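Local coordinates for protein aspartate-semialdehyde dehydrogenase (Vibrio cholerae, PDB 2R00) that catalyses the NADPH-dependent reductive dephosphorylation of L-aspartyl-4-phosphate to L-aspartate-semialdehyde, a step in lysine and methionine biosynthesis, at residues T18-L23 with D31-L36; K141-A146 with S305-W310; Q200-M205 with M216-Q221. All coordinates share one frame; numbering follows the deposited sequence. Where two conformers were deposited one is given.

Contact 1 of 3, residues T18-L23 with D31-L36; sequences TMLEVL and DELFLL
L20 and L33 both set CG anti to the backbone N, and in each case this carries the branched end across the gap between helix and strand. L35 takes the other setting, with CG turned from its carbonyl carbon (chi1 -57°); its CA-CB bond does not aim at the helix, yet this torsion brings its CD1 back within reach of L20. CD1 of L20 is the shared methyl, lying 3.9 Å from L35 CD1 and 4.1 Å from L33 CD2. L20 meets both strand leucines at roughly right angles. One turn further along the helix, L23 CD1 rests against the other methyl of L33, CD1, at 4.2 Å, so the two branches of L33 serve two different helix residues. Leucine suits these places because a long, forked, purely apolar side chain can span the 11.3 Å between the segment axes. L33 and L35, two apart on the strand, put their methyls on the helix-facing side, where Y46 and F48 of the strand 45-48 and I8 of the strand 4-9 join them. Helix and strand run nearly antiparallel, at 170°. This is the helix-on-sheet packing of a right-handed beta-alpha-beta unit, strand 4-9, helix 14-25 and strand 30-37, the opening unit of the Rossmann-type domain whose predicted NADP(+) site includes T12 and S41.

Contact 2 of 3, residues K141-A146 with S305-W310; sequences KPIYDA and SGINLW
I143 CD1 is the one atom of the helix segment that reaches the strand, touching I307 CG2 at 4.1 Å and, more loosely, L309 CD2 at 4.4 Å. The longer branch of I143 does this work: with CG1 opposite the carbonyl carbon (chi1 -56°) and chi2 extended at 161°, CD1 projects from the helix and faces both strand side chains. I143 and I307 approach each other at a slant, branch against branch. Beta-branched isoleucine fits a strand well, and here its short CG2 arm supplies the contact, while L309 offers a methyl from its branched end. I307 and L309 are two residues apart, hence on the same face of the strand, whereas N308 between them turns to the other face and hydrogen-bonds D300 and H249. Behind I143, on the outer side of the helix, K141 NZ forms a salt bridge with D145 OD2 at 3.0 Å, using the syn lone pair of that oxygen. The pair spans one helical turn, alongside the backbone bond from D145 N to K141 O at 2.9 Å. Further out, V261 of the helix 258-267 touches both isoleucines, and L265 and M264 of that helix meet P142 and A146. The helix 131-147 thus packs beside helix 258-267 on the sheet, over strand 306-313, which is flanked by strands 244-252 and 292-300.

Contact 3 of 3, residues Q200-M205 with M216-Q221; sequences QIDQFM and MVWETQ
W218 meets the loop through the far end of its six-membered ring: CH2 lies 3.8 Å from D202 OD1, and CZ2 lies 4.2 Å from M205 SD. Its CG stands opposite the carbonyl carbon (chi1 -61°), which sends the indole outward from the helix towards residues 202-205. M205 has the same first setting but is bent again at chi2 (-57°) and chi3, a curled chain that sets the sulfur at the edge of the indole, near its plane. An unbranched thioether suits this place, being flexible enough to fold and polarisable enough to pack against an aromatic edge. The D202 and W218 side chains come from opposite directions, and OD1 meets the ring obliquely. With CG on the far side of CB from its backbone N, D202 points its carboxylate at the helix, the carboxylate plane almost perpendicular to the indole. OD2 turns back on its own loop and accepts two backbone hydrogens: F204 N at 2.9 Å, nearly along the C-O axis, and M205 N at 3.1 Å, from above the carboxylate plane in a nearly straight bond. These make an Asx turn and the wider Asx motif, which a short side chain with an acceptor oxygen can form. In the helix, T220 OG1 bonds to M216 O at 2.8 Å; this oxygen also takes T220 N, from the opposite face of its plane. No hydrogen bond joins the two segments; backbone bonds of Q200 with K211 and D202 with Y209 hold the loop further. The W218 side chain lies about 4 Å from that of K215, a predicted phosphate-binding residue. The two donors on OD2 probably help to stabilise a negatively charged carboxylate near CH2 of the indole.

Overall arrangement
From the N terminus, contact 1 comes first, closing a loop of seven residues between segments 18-23 and 31-36, on helix 14-25 and strand 30-37 of the nucleotide-binding domain. It is complete before the others begin and lies on the opposite side of the chain's centre, about 35 Å from contact 2 and 33 Å from contact 3, between centres. Contact 2 then closes a far longer loop, tying helix 131-147 to strand 306-313 across 158 intervening residues of the dimerisation domain. Nested inside that loop, contact 3 joins the segment 200-205 to helix 211-223. Contacts 2 and 3 do not touch each other, but segments of both meet the second subunit.

Contact 1 of 3, residues T18-L23 with D31-L36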
loop_
_atom_site.group_PDB
_atom_site.type_symbol
_atom_site.label_atom_id
_atom_site.label_comp_id
_atom_site.label_asym_id
_atom_site.label_seq_id
_atom_site.Cartn_x
_atom_site.Cartn_y
_atom_site.Cartn_z
ATOM N N THR A 18 11.639 -26.450 -0.146
ATOM C CA THR A 18 10.449 -26.230 0.678
ATOM C C THR A 18 9.363 -27.262 0.367
ATOM O O THR A 18 8.680 -27.735 1.276
ATOM C CB THR A 18 9.918 -24.777 0.557
ATOM O OG1 THR A 18 10.988 -23.857 0.810
ATOM C CG2 THR A 18 8.798 -24.519 1.562
ATOM N N MET A 19 9.212 -27.622 -0.908
ATOM C CA MET A 19 8.249 -28.657 -1.307
ATOM C C MET A 19 8.498 -30.001 -0.604
ATOM O O MET A 19 7.563 -30.643 -0.134
ATOM C CB MET A 19 8.223 -28.829 -2.829
ATOM C CG MET A 19 7.467 -27.725 -3.550
ATOM S SD MET A 19 7.708 -27.822 -5.324
ATOM C CE MET A 19 6.386 -26.746 -5.903
ATOM N N LEU A 20 9.759 -30.418 -0.542
ATOM C CA LEU A 20 10.130 -31.626 0.195
ATOM C C LEU A 20 9.682 -31.522 1.664
ATOM O O LEU A 20 9.035 -32.439 2.179
ATOM C CB LEU A 20 11.644 -31.886 0.069
ATOM C CG LEU A 20 12.322 -33.035 0.833
ATOM C CD1 LEU A 20 13.595 -33.451 0.104
ATOM C CD2 LEU A 20 12.666 -32.618 2.252
ATOM N N GLU A 21 10.006 -30.401 2.315
ATOM C CA GLU A 21 9.593 -30.142 3.709
ATOM C C GLU A 21 8.085 -30.193 3.921
ATOM O O GLU A 21 7.608 -30.712 4.942
ATOM C CB GLU A 21 10.086 -28.777 4.180
ATOM C CG GLU A 21 11.587 -28.663 4.328
ATOM C CD GLU A 21 12.027 -27.245 4.676
ATOM O OE1 GLU A 21 13.180 -26.895 4.359
ATOM O OE2 GLU A 21 11.223 -26.476 5.262
ATOM N N VAL A 22 7.338 -29.637 2.968
ATOM C CA VAL A 22 5.883 -29.605 3.063
ATOM C C VAL A 22 5.279 -31.000 2.873
ATOM O O VAL A 22 4.379 -31.374 3.605
ATOM C CB VAL A 22 5.244 -28.544 2.113
ATOM C CG1 VAL A 22 3.723 -28.630 2.140
ATOM C CG2 VAL A 22 5.705 -27.132 2.501
ATOM N N LEU A 23 5.785 -31.762 1.904
ATOM C CA LEU A 23 5.368 -33.153 1.707
ATOM C C LEU A 23 5.564 -33.987 2.976
ATOM O O LEU A 23 4.722 -34.823 3.323
ATOM C CB LEU A 23 6.129 -33.792 0.537
ATOM C CG LEU A 23 5.720 -33.392 -0.893
ATOM C CD1 LEU A 23 6.754 -33.882 -1.920
ATOM C CD2 LEU A 23 4.330 -33.900 -1.239
ATOM N N ASP A 31 5.414 -43.025 -1.674
ATOM C CA ASP A 31 6.108 -44.289 -1.749
ATOM C C ASP A 31 7.575 -43.946 -1.986
ATOM O O ASP A 31 8.379 -43.942 -1.047
ATOM C CB ASP A 31 5.513 -45.133 -2.882
ATOM C CG ASP A 31 6.255 -46.450 -3.107
ATOM O OD1 ASP A 31 5.847 -47.177 -4.035
ATOM O OD2 ASP A 31 7.228 -46.758 -2.375
ATOM N N GLU A 32 7.919 -43.607 -3.227
ATOM C CA GLU A 32 9.270 -43.154 -3.535
ATOM C C GLU A 32 9.306 -41.682 -3.955
ATOM O O GLU A 32 8.476 -41.228 -4.749
ATOM C CB GLU A 32 9.870 -44.020 -4.632
ATOM C CG GLU A 32 11.384 -44.080 -4.633
ATOM C CD GLU A 32 11.909 -45.271 -5.424
ATOM O OE1 GLU A 32 11.124 -46.221 -5.684
ATOM O OE2 GLU A 32 13.104 -45.247 -5.792
ATOM N N LEU A 33 10.271 -40.946 -3.412
ATOM C CA LEU A 33 10.485 -39.554 -3.790
ATOM C C LEU A 33 11.718 -39.453 -4.669
ATOM O O LEU A 33 12.761 -40.021 -4.337
ATOM C CB LEU A 33 10.646 -38.666 -2.545
ATOM C CG LEU A 33 10.878 -37.168 -2.781
ATOM C CD1 LEU A 33 9.630 -36.501 -3.369
ATOM C CD2 LEU A 33 11.292 -36.475 -1.499
ATOM N N PHE A 34 11.588 -38.743 -5.792
ATOM C CA PHE A 34 12.717 -38.475 -6.684
ATOM C C PHE A 34 13.010 -36.976 -6.732
ATOM O O PHE A 34 12.095 -36.149 -6.808
ATOM C CB PHE A 34 12.451 -39.017 -8.096
ATOM C CG PHE A 34 12.180 -40.498 -8.141
ATOM C CD1 PHE A 34 10.892 -40.990 -7.969
ATOM C CD2 PHE A 34 13.217 -41.402 -8.356
ATOM C CE1 PHE A 34 10.630 -42.366 -8.010
ATOM C CE2 PHE A 34 12.965 -42.773 -8.400
ATOM C CZ PHE A 34 11.672 -43.253 -8.224
ATOM N N LEU A 35 14.288 -36.632 -6.667
ATOM C CA LEU A 35 14.699 -35.243 -6.711
ATOM C C LEU A 35 15.511 -35.006 -7.973
ATOM O O LEU A 35 16.514 -35.686 -8.214
ATOM C CB LEU A 35 15.490 -34.868 -5.453
ATOM C CG LEU A 35 14.773 -35.094 -4.118
ATOM C CD1 LEU A 35 15.698 -34.789 -2.931
ATOM C CD2 LEU A 35 13.478 -34.278 -4.024
ATOM N N LEU A 36 15.052 -34.059 -8.784
ATOM C CA LEU A 36 15.648 -33.789 -10.089
ATOM C C LEU A 36 16.184 -32.369 -10.162
ATOM O O LEU A 36 15.617 -31.446 -9.579
ATOM C CB LEU A 36 14.625 -34.026 -11.209
ATOM C CG LEU A 36 13.867 -35.355 -11.150
ATOM C CD1 LEU A 36 12.628 -35.356 -12.029
ATOM C CD2 LEU A 36 14.802 -36.505 -11.498
#

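Contact 2 of 3, residues K141-A146 with S305-W310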
loop_
_atom_site.group_PDB
_atom_site.type_symbol
_atom_site.label_atom_id
_atom_site.label_comp_id
_atom_site.label_asym_id
_atom_site.label_seq_id
_atom_site.Cartn_x
_atom_site.Cartn_y
_atom_site.Cartn_z
ATOM N N LYS A 141 -12.399 -15.191 -1.331
ATOM C CA LYS A 141 -13.414 -16.191 -1.661
ATOM C C LYS A 141 -14.664 -16.187 -0.756
ATOM O O LYS A 141 -15.782 -16.207 -1.287
ATOM C CB LYS A 141 -12.796 -17.598 -1.778
ATOM C CG LYS A 141 -13.736 -18.680 -2.344
ATOM C CD LYS A 141 -14.431 -18.242 -3.632
ATOM C CE LYS A 141 -15.035 -19.436 -4.375
ATOM N NZ LYS A 141 -15.658 -20.432 -3.465
ATOM N N PRO A 142 -14.495 -16.158 0.589
ATOM C CA PRO A 142 -15.681 -16.054 1.462
ATOM C C PRO A 142 -16.535 -14.808 1.206
ATOM O O PRO A 142 -17.758 -14.875 1.306
ATOM C CB PRO A 142 -15.074 -15.993 2.874
ATOM C CG PRO A 142 -13.728 -16.639 2.726
ATOM C CD PRO A 142 -13.255 -16.230 1.382
ATOM N N ILE A 143 -15.896 -13.680 0.900
ATOM C CA ILE A 143 -16.624 -12.459 0.528
ATOM C C ILE A 143 -17.329 -12.626 -0.824
ATOM O O ILE A 143 -18.499 -12.268 -0.971
ATOM C CB ILE A 143 -15.693 -11.216 0.507
ATOM C CG1 ILE A 143 -15.008 -11.048 1.874
ATOM C CG2 ILE A 143 -16.481 -9.970 0.101
ATOM C CD1 ILE A 143 -13.739 -10.151 1.874
ATOM N N TYR A 144 -16.617 -13.179 -1.804
ATOM C CA TYR A 144 -17.193 -13.458 -3.114
ATOM C C TYR A 144 -18.467 -14.298 -2.974
ATOM O O TYR A 144 -19.526 -13.928 -3.489
ATOM C CB TYR A 144 -16.175 -14.191 -3.991
ATOM C CG TYR A 144 -16.646 -14.445 -5.405
ATOM C CD1 TYR A 144 -16.649 -13.423 -6.344
ATOM C CD2 TYR A 144 -17.068 -15.715 -5.806
ATOM C CE1 TYR A 144 -17.074 -13.646 -7.644
ATOM C CE2 TYR A 144 -17.494 -15.951 -7.107
ATOM C CZ TYR A 144 -17.494 -14.906 -8.023
ATOM O OH TYR A 144 -17.911 -15.110 -9.324
ATOM N N ASP A 145 -18.353 -15.410 -2.256
ATOM C CA ASP A 145 -19.473 -16.319 -2.001
ATOM C C ASP A 145 -20.695 -15.639 -1.353
ATOM O O ASP A 145 -21.837 -15.824 -1.805
ATOM C CB ASP A 145 -18.987 -17.493 -1.138
ATOM C CG ASP A 145 -18.065 -18.437 -1.902
ATOM O OD1 ASP A 145 -17.997 -18.321 -3.147
ATOM O OD2 ASP A 145 -17.422 -19.296 -1.262
ATOM N N ALA A 146 -20.447 -14.834 -0.320
ATOM C CA ALA A 146 -21.523 -14.187 0.432
ATOM C C ALA A 146 -22.241 -13.111 -0.374
ATOM O O ALA A 146 -23.472 -13.125 -0.465
ATOM C CB ALA A 146 -20.999 -13.613 1.742
ATOM N N SER A 305 -20.796 -1.598 0.697
ATOM C CA SER A 305 -20.437 -2.451 -0.439
ATOM C C SER A 305 -18.963 -2.230 -0.849
ATOM O O SER A 305 -18.496 -2.725 -1.884
ATOM C CB SER A 305 -21.433 -2.314 -1.604
ATOM O OG SER A 305 -21.345 -1.055 -2.246
ATOM N N GLY A 306 -18.236 -1.487 -0.011
ATOM C CA GLY A 306 -16.789 -1.388 -0.113
ATOM C C GLY A 306 -16.138 -2.012 1.106
ATOM O O GLY A 306 -16.421 -1.622 2.245
ATOM N N ILE A 307 -15.272 -2.994 0.867
ATOM C CA ILE A 307 -14.547 -3.678 1.942
ATOM C C ILE A 307 -13.037 -3.594 1.695
ATOM O O ILE A 307 -12.567 -3.743 0.555
ATOM C CB ILE A 307 -15.046 -5.154 2.126
ATOM C CG1 ILE A 307 -16.189 -5.210 3.143
ATOM C CG2 ILE A 307 -13.930 -6.097 2.593
ATOM C CD1 ILE A 307 -15.705 -5.215 4.624
ATOM N N ASN A 308 -12.300 -3.333 2.774
ATOM C CA ASN A 308 -10.852 -3.178 2.752
ATOM C C ASN A 308 -10.204 -4.178 3.702
ATOM O O ASN A 308 -10.724 -4.435 4.782
ATOM C CB ASN A 308 -10.458 -1.764 3.193
ATOM C CG ASN A 308 -11.013 -0.697 2.283
ATOM O OD1 ASN A 308 -10.447 -0.415 1.225
ATOM N ND2 ASN A 308 -12.125 -0.093 2.688
ATOM N N LEU A 309 -9.067 -4.727 3.290
ATOM C CA LEU A 309 -8.283 -5.638 4.118
ATOM C C LEU A 309 -6.857 -5.680 3.592
ATOM O O LEU A 309 -6.613 -5.357 2.429
ATOM C CB LEU A 309 -8.884 -7.054 4.121
ATOM C CG LEU A 309 -8.980 -7.798 2.777
ATOM C CD1 LEU A 309 -8.853 -9.284 2.980
ATOM C CD2 LEU A 309 -10.258 -7.467 2.043
ATOM N N TRP A 310 -5.928 -6.064 4.461
ATOM C CA TRP A 310 -4.550 -6.339 4.083
ATOM C C TRP A 310 -4.252 -7.808 4.314
ATOM O O TRP A 310 -4.757 -8.414 5.256
ATOM C CB TRP A 310 -3.578 -5.485 4.896
ATOM C CG TRP A 310 -3.492 -4.053 4.423
ATOM C CD1 TRP A 310 -4.518 -3.149 4.348
ATOM C CD2 TRP A 310 -2.315 -3.362 3.982
ATOM N NE1 TRP A 310 -4.052 -1.942 3.876
ATOM C CE2 TRP A 310 -2.704 -2.042 3.650
ATOM C CE3 TRP A 310 -0.970 -3.730 3.830
ATOM C CZ2 TRP A 310 -1.796 -1.092 3.178
ATOM C CZ3 TRP A 310 -0.073 -2.792 3.360
ATOM C CH2 TRP A 310 -0.485 -1.483 3.045
#

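Contact 3 of 3, residues Q200-M205 with M216-Q221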
loop_
_atom_site.group_PDB
_atom_site.type_symbol
_atom_site.label_atom_id
_atom_site.label_comp_id
_atom_site.label_asym_id
_atom_site.label_seq_id
_atom_site.Cartn_x
_atom_site.Cartn_y
_atom_site.Cartn_z
ATOM N N GLN A 200 7.444 -3.707 -16.667
ATOM C CA GLN A 200 7.316 -3.268 -18.051
ATOM C C GLN A 200 5.849 -2.981 -18.353
ATOM O O GLN A 200 4.994 -3.817 -18.083
ATOM C CB GLN A 200 7.841 -4.356 -18.995
ATOM C CG GLN A 200 9.317 -4.742 -18.778
ATOM C CD GLN A 200 9.576 -6.255 -18.845
ATOM O OE1 GLN A 200 10.729 -6.694 -18.828
ATOM N NE2 GLN A 200 8.506 -7.053 -18.909
ATOM N N ILE A 201 5.558 -1.805 -18.905
ATOM C CA ILE A 201 4.197 -1.482 -19.348
ATOM C C ILE A 201 3.765 -2.501 -20.403
ATOM O O ILE A 201 4.539 -2.824 -21.309
ATOM C CB ILE A 201 4.098 -0.029 -19.895
ATOM C CG1 ILE A 201 4.526 0.995 -18.825
ATOM C CG2 ILE A 201 2.690 0.283 -20.456
ATOM C CD1 ILE A 201 3.676 1.020 -17.562
ATOM N N ASP A 202 2.549 -3.032 -20.262
ATOM C CA ASP A 202 2.050 -4.057 -21.177
ATOM C C ASP A 202 1.774 -3.417 -22.533
ATOM O O ASP A 202 0.871 -2.588 -22.663
ATOM C CB ASP A 202 0.794 -4.743 -20.614
ATOM C CG ASP A 202 0.349 -5.948 -21.449
ATOM O OD1 ASP A 202 0.087 -7.018 -20.861
ATOM O OD2 ASP A 202 0.248 -5.827 -22.690
ATOM N N GLN A 203 2.564 -3.810 -23.532
ATOM C CA GLN A 203 2.531 -3.183 -24.863
ATOM C C GLN A 203 1.306 -3.552 -25.699
ATOM O O GLN A 203 0.972 -2.842 -26.651
ATOM C CB GLN A 203 3.830 -3.456 -25.648
ATOM C CG GLN A 203 5.118 -3.027 -24.927
ATOM C CD GLN A 203 5.136 -1.550 -24.542
ATOM O OE1 GLN A 203 4.773 -0.680 -25.336
ATOM N NE2 GLN A 203 5.578 -1.265 -23.321
ATOM N N PHE A 204 0.641 -4.651 -25.352
ATOM C CA PHE A 204 -0.599 -5.035 -26.032
ATOM C C PHE A 204 -1.807 -4.277 -25.485
ATOM O O PHE A 204 -2.585 -3.691 -26.249
ATOM C CB PHE A 204 -0.853 -6.547 -25.926
ATOM C CG PHE A 204 -2.220 -6.970 -26.413
ATOM C CD1 PHE A 204 -2.452 -7.191 -27.767
ATOM C CD2 PHE A 204 -3.276 -7.134 -25.513
ATOM C CE1 PHE A 204 -3.707 -7.577 -28.219
ATOM C CE2 PHE A 204 -4.540 -7.523 -25.954
ATOM C CZ PHE A 204 -4.754 -7.747 -27.309
ATOM N N MET A 205 -1.965 -4.312 -24.161
ATOM C CA MET A 205 -3.127 -3.719 -23.507
ATOM C C MET A 205 -3.125 -2.212 -23.706
ATOM O O MET A 205 -4.187 -1.605 -23.866
ATOM C CB MET A 205 -3.153 -4.050 -22.009
ATOM C CG MET A 205 -3.347 -5.530 -21.681
ATOM S SD MET A 205 -4.848 -6.235 -22.381
ATOM C CE MET A 205 -6.114 -5.342 -21.469
ATOM N N MET A 216 -1.824 -10.764 -13.079
ATOM C CA MET A 216 -2.657 -10.906 -11.890
ATOM C C MET A 216 -4.148 -10.835 -12.228
ATOM O O MET A 216 -4.947 -11.615 -11.709
ATOM C CB MET A 216 -2.272 -9.849 -10.858
ATOM C CG MET A 216 -2.944 -9.998 -9.507
ATOM S SD MET A 216 -2.009 -9.218 -8.148
ATOM C CE MET A 216 -2.713 -10.148 -6.793
ATOM N N VAL A 217 -4.516 -9.912 -13.115
ATOM C CA VAL A 217 -5.884 -9.824 -13.598
ATOM C C VAL A 217 -6.319 -11.154 -14.186
ATOM O O VAL A 217 -7.360 -11.682 -13.831
ATOM C CB VAL A 217 -6.030 -8.738 -14.695
ATOM C CG1 VAL A 217 -7.450 -8.744 -15.257
ATOM C CG2 VAL A 217 -5.668 -7.355 -14.157
ATOM N N TRP A 218 -5.500 -11.689 -15.088
ATOM C CA TRP A 218 -5.843 -12.896 -15.827
ATOM C C TRP A 218 -5.892 -14.124 -14.922
ATOM O O TRP A 218 -6.797 -14.958 -15.059
ATOM C CB TRP A 218 -4.870 -13.105 -16.996
ATOM C CG TRP A 218 -4.904 -11.978 -18.004
ATOM C CD1 TRP A 218 -6.001 -11.227 -18.369
ATOM C CD2 TRP A 218 -3.808 -11.494 -18.791
ATOM N NE1 TRP A 218 -5.640 -10.293 -19.320
ATOM C CE2 TRP A 218 -4.307 -10.444 -19.608
ATOM C CE3 TRP A 218 -2.452 -11.848 -18.896
ATOM C CZ2 TRP A 218 -3.497 -9.738 -20.500
ATOM C CZ3 TRP A 218 -1.641 -11.134 -19.791
ATOM C CH2 TRP A 218 -2.169 -10.092 -20.573
ATOM N N GLU A 219 -4.941 -14.226 -13.994
ATOM C CA GLU A 219 -4.987 -15.283 -12.973
ATOM C C GLU A 219 -6.250 -15.204 -12.106
ATOM O O GLU A 219 -6.898 -16.212 -11.871
ATOM C CB GLU A 219 -3.724 -15.272 -12.102
ATOM C CG GLU A 219 -2.448 -15.673 -12.857
ATOM C CD GLU A 219 -1.231 -15.837 -11.950
ATOM O OE1 GLU A 219 -1.383 -16.309 -10.811
ATOM O OE2 GLU A 219 -0.103 -15.521 -12.399
ATOM N N THR A 220 -6.589 -14.005 -11.640
ATOM C CA THR A 220 -7.747 -13.785 -10.760
ATOM C C THR A 220 -9.079 -14.150 -11.425
ATOM O O THR A 220 -9.917 -14.845 -10.831
ATOM C CB THR A 220 -7.772 -12.318 -10.256
ATOM O OG1 THR A 220 -6.610 -12.093 -9.451
ATOM C CG2 THR A 220 -9.012 -12.022 -9.429
ATOM N N GLN A 221 -9.251 -13.690 -12.665
ATOM C CA GLN A 221 -10.445 -13.987 -13.459
ATOM C C GLN A 221 -10.586 -15.473 -13.795
ATOM O O GLN A 221 -11.707 -16.002 -13.810
ATOM C CB GLN A 221 -10.437 -13.159 -14.746
ATOM C CG GLN A 221 -10.670 -11.666 -14.516
ATOM C CD GLN A 221 -10.581 -10.851 -15.795
ATOM O OE1 GLN A 221 -9.981 -11.280 -16.787
ATOM N NE2 GLN A 221 -11.164 -9.660 -15.772
#